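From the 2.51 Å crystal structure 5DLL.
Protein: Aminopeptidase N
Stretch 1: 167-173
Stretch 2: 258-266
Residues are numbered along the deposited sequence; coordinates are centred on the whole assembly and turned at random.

Stretch 1, residues 167-173: ILSNGDK
Stretch 2 258-266: DLDTFMIVA

Segments distant in sequence can pack through the side chains that alternate along a strand, with polar contacts nearby, and this aminopeptidase N contact is a compact example. Strand 261-266 crosses strand 167-169 at 114° between N-to-C directions, their axes 9.2 Å apart at closest approach, too far for backbone pairing. In register, Leu-168 CA lies 8.7 Å from Met-263 CA, Gly-171 CA 6.4 Å from Leu-259 CA, and Asp-172 CA 5.9 Å from Thr-261 CA.

Apolar packing follows from strand alternation: Thr-261, Met-263 and Val-265 point toward the first stretch, Phe-262 and Ile-264 away. Leu-168 (m, t) sets CD1 4.0 Å from both Met-263 SD and Val-265 CG2 (Val-265 chi1 t).

Between the strand segments of the first stretch, Gly-171 adopts phi/psi 95/-147, where a CB would jam against the preceding carbonyl. Its CA lies 3.9 Å from Leu-259 CD1 (Leu-259 m, t). Two methyls meet backbone carbonyls: Gly-171 O is 3.3 Å from Thr-261 CG2 (chi1 t), and Met-263, extended at chi2 but turned at chi3 (m, t, m), brings CE 3.3 Å from Ser-169 O.

The polar contact centres on Asp-172 (chi1 m, phi/psi -109/142), whose OD1 accepts a weak hydrogen bond from Asp-260 N (2.9 Å, N-H...O angle 127°). Like charges also come close: Asp-172 OD2 and Asp-260 OD2 lie 3.9 Å apart.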

# COMPACT_ATOMS: atom_id res chain seq x y z
N ILE A 167 -3.29 -18.63 24.42
CA ILE A 167 -4.56 -17.91 24.47
C ILE A 167 -4.31 -16.41 24.67
O ILE A 167 -3.97 -15.96 25.76
CB ILE A 167 -5.51 -18.47 25.57
CG1 ILE A 167 -4.76 -18.75 26.88
CG2 ILE A 167 -6.16 -19.76 25.09
CD1 ILE A 167 -5.68 -19.13 28.02
N LEU A 168 -4.48 -15.65 23.58
CA LEU A 168 -4.04 -14.26 23.53
C LEU A 168 -5.19 -13.29 23.30
O LEU A 168 -6.21 -13.64 22.72
CB LEU A 168 -3.02 -14.08 22.41
CG LEU A 168 -1.91 -15.12 22.28
CD1 LEU A 168 -1.00 -14.75 21.13
CD2 LEU A 168 -1.13 -15.27 23.58
N SER A 169 -4.99 -12.05 23.76
CA SER A 169 -5.87 -10.93 23.46
C SER A 169 -5.10 -9.64 23.69
O SER A 169 -3.89 -9.67 23.89
CB SER A 169 -7.15 -10.98 24.30
OG SER A 169 -8.08 -10.01 23.86
N ASN A 170 -5.80 -8.50 23.68
CA ASN A 170 -5.14 -7.19 23.74
C ASN A 170 -4.60 -6.83 25.12
O ASN A 170 -5.27 -7.06 26.14
CB ASN A 170 -6.09 -6.07 23.27
CG ASN A 170 -6.89 -6.46 22.06
OD1 ASN A 170 -7.96 -7.04 22.19
ND2 ASN A 170 -6.39 -6.13 20.89
N GLY A 171 -3.40 -6.25 25.14
CA GLY A 171 -2.79 -5.73 26.36
C GLY A 171 -1.84 -6.71 27.03
O GLY A 171 -1.17 -7.50 26.38
N ASP A 172 -1.80 -6.64 28.36
CA ASP A 172 -0.87 -7.44 29.15
C ASP A 172 -1.61 -8.53 29.91
O ASP A 172 -2.72 -8.31 30.41
CB ASP A 172 -0.11 -6.54 30.15
CG ASP A 172 0.52 -5.32 29.49
OD1 ASP A 172 1.29 -5.50 28.52
OD2 ASP A 172 0.27 -4.19 29.95
N LYS A 173 -1.00 -9.70 30.00
CA LYS A 173 -1.55 -10.82 30.76
C LYS A 173 -1.38 -10.58 32.26
O LYS A 173 -0.30 -10.81 32.81
CB LYS A 173 -0.85 -12.11 30.33
CG LYS A 173 -1.41 -13.38 30.96
CD LYS A 173 -0.39 -14.51 30.92
CE LYS A 173 -0.15 -15.01 29.50
NZ LYS A 173 1.21 -15.60 29.38
N ASP A 258 3.18 1.69 24.57
CA ASP A 258 2.39 1.98 25.76
C ASP A 258 2.05 0.77 26.66
O ASP A 258 1.50 0.95 27.76
CB ASP A 258 1.11 2.75 25.36
CG ASP A 258 0.38 2.13 24.17
OD1 ASP A 258 0.96 1.26 23.47
OD2 ASP A 258 -0.78 2.52 23.92
N LEU A 259 2.38 -0.44 26.22
CA LEU A 259 2.12 -1.66 26.99
C LEU A 259 3.41 -2.41 27.31
O LEU A 259 4.46 -2.11 26.75
CB LEU A 259 1.19 -2.59 26.20
CG LEU A 259 -0.13 -2.00 25.71
CD1 LEU A 259 -0.73 -2.89 24.63
CD2 LEU A 259 -1.10 -1.79 26.86
N ASP A 260 3.31 -3.39 28.20
CA ASP A 260 4.48 -4.19 28.61
C ASP A 260 4.74 -5.37 27.68
O ASP A 260 5.76 -6.04 27.82
CB ASP A 260 4.30 -4.74 30.03
CG ASP A 260 4.04 -3.65 31.04
OD1 ASP A 260 4.40 -2.48 30.77
OD2 ASP A 260 3.46 -3.97 32.10
N THR A 261 3.81 -5.64 26.77
CA THR A 261 3.98 -6.72 25.79
C THR A 261 3.38 -6.36 24.43
O THR A 261 2.42 -5.60 24.35
CB THR A 261 3.43 -8.08 26.31
OG1 THR A 261 3.32 -9.02 25.23
CG2 THR A 261 2.07 -7.92 26.95
N PHE A 262 3.97 -6.90 23.37
CA PHE A 262 3.54 -6.62 22.00
C PHE A 262 3.64 -7.92 21.22
O PHE A 262 4.71 -8.52 21.14
CB PHE A 262 4.43 -5.56 21.37
CG PHE A 262 4.15 -5.31 19.91
CD1 PHE A 262 3.16 -4.42 19.53
CD2 PHE A 262 4.88 -5.96 18.93
CE1 PHE A 262 2.89 -4.19 18.18
CE2 PHE A 262 4.62 -5.74 17.58
CZ PHE A 262 3.63 -4.85 17.21
N MET A 263 2.52 -8.35 20.65
CA MET A 263 2.42 -9.66 20.03
C MET A 263 2.11 -9.55 18.55
O MET A 263 1.46 -8.61 18.11
CB MET A 263 1.32 -10.47 20.72
CG MET A 263 1.65 -10.85 22.16
SD MET A 263 0.20 -11.45 23.05
CE MET A 263 -0.65 -9.91 23.40
N ILE A 264 2.62 -10.52 17.79
CA ILE A 264 2.25 -10.70 16.39
C ILE A 264 1.84 -12.15 16.21
O ILE A 264 2.42 -13.04 16.82
CB ILE A 264 3.42 -10.38 15.43
CG1 ILE A 264 3.71 -8.87 15.44
CG2 ILE A 264 3.10 -10.85 14.01
CD1 ILE A 264 4.91 -8.48 14.61
N VAL A 265 0.82 -12.38 15.39
CA VAL A 265 0.37 -13.72 15.06
C VAL A 265 0.27 -13.86 13.55
O VAL A 265 -0.43 -13.08 12.89
CB VAL A 265 -0.99 -14.05 15.72
CG1 VAL A 265 -1.41 -15.48 15.39
CG2 VAL A 265 -0.91 -13.83 17.23
N ALA A 266 0.99 -14.84 13.00
CA ALA A 266 1.02 -15.10 11.56
C ALA A 266 0.32 -16.41 11.23
O ALA A 266 0.69 -17.47 11.74
CB ALA A 266 2.45 -15.13 11.07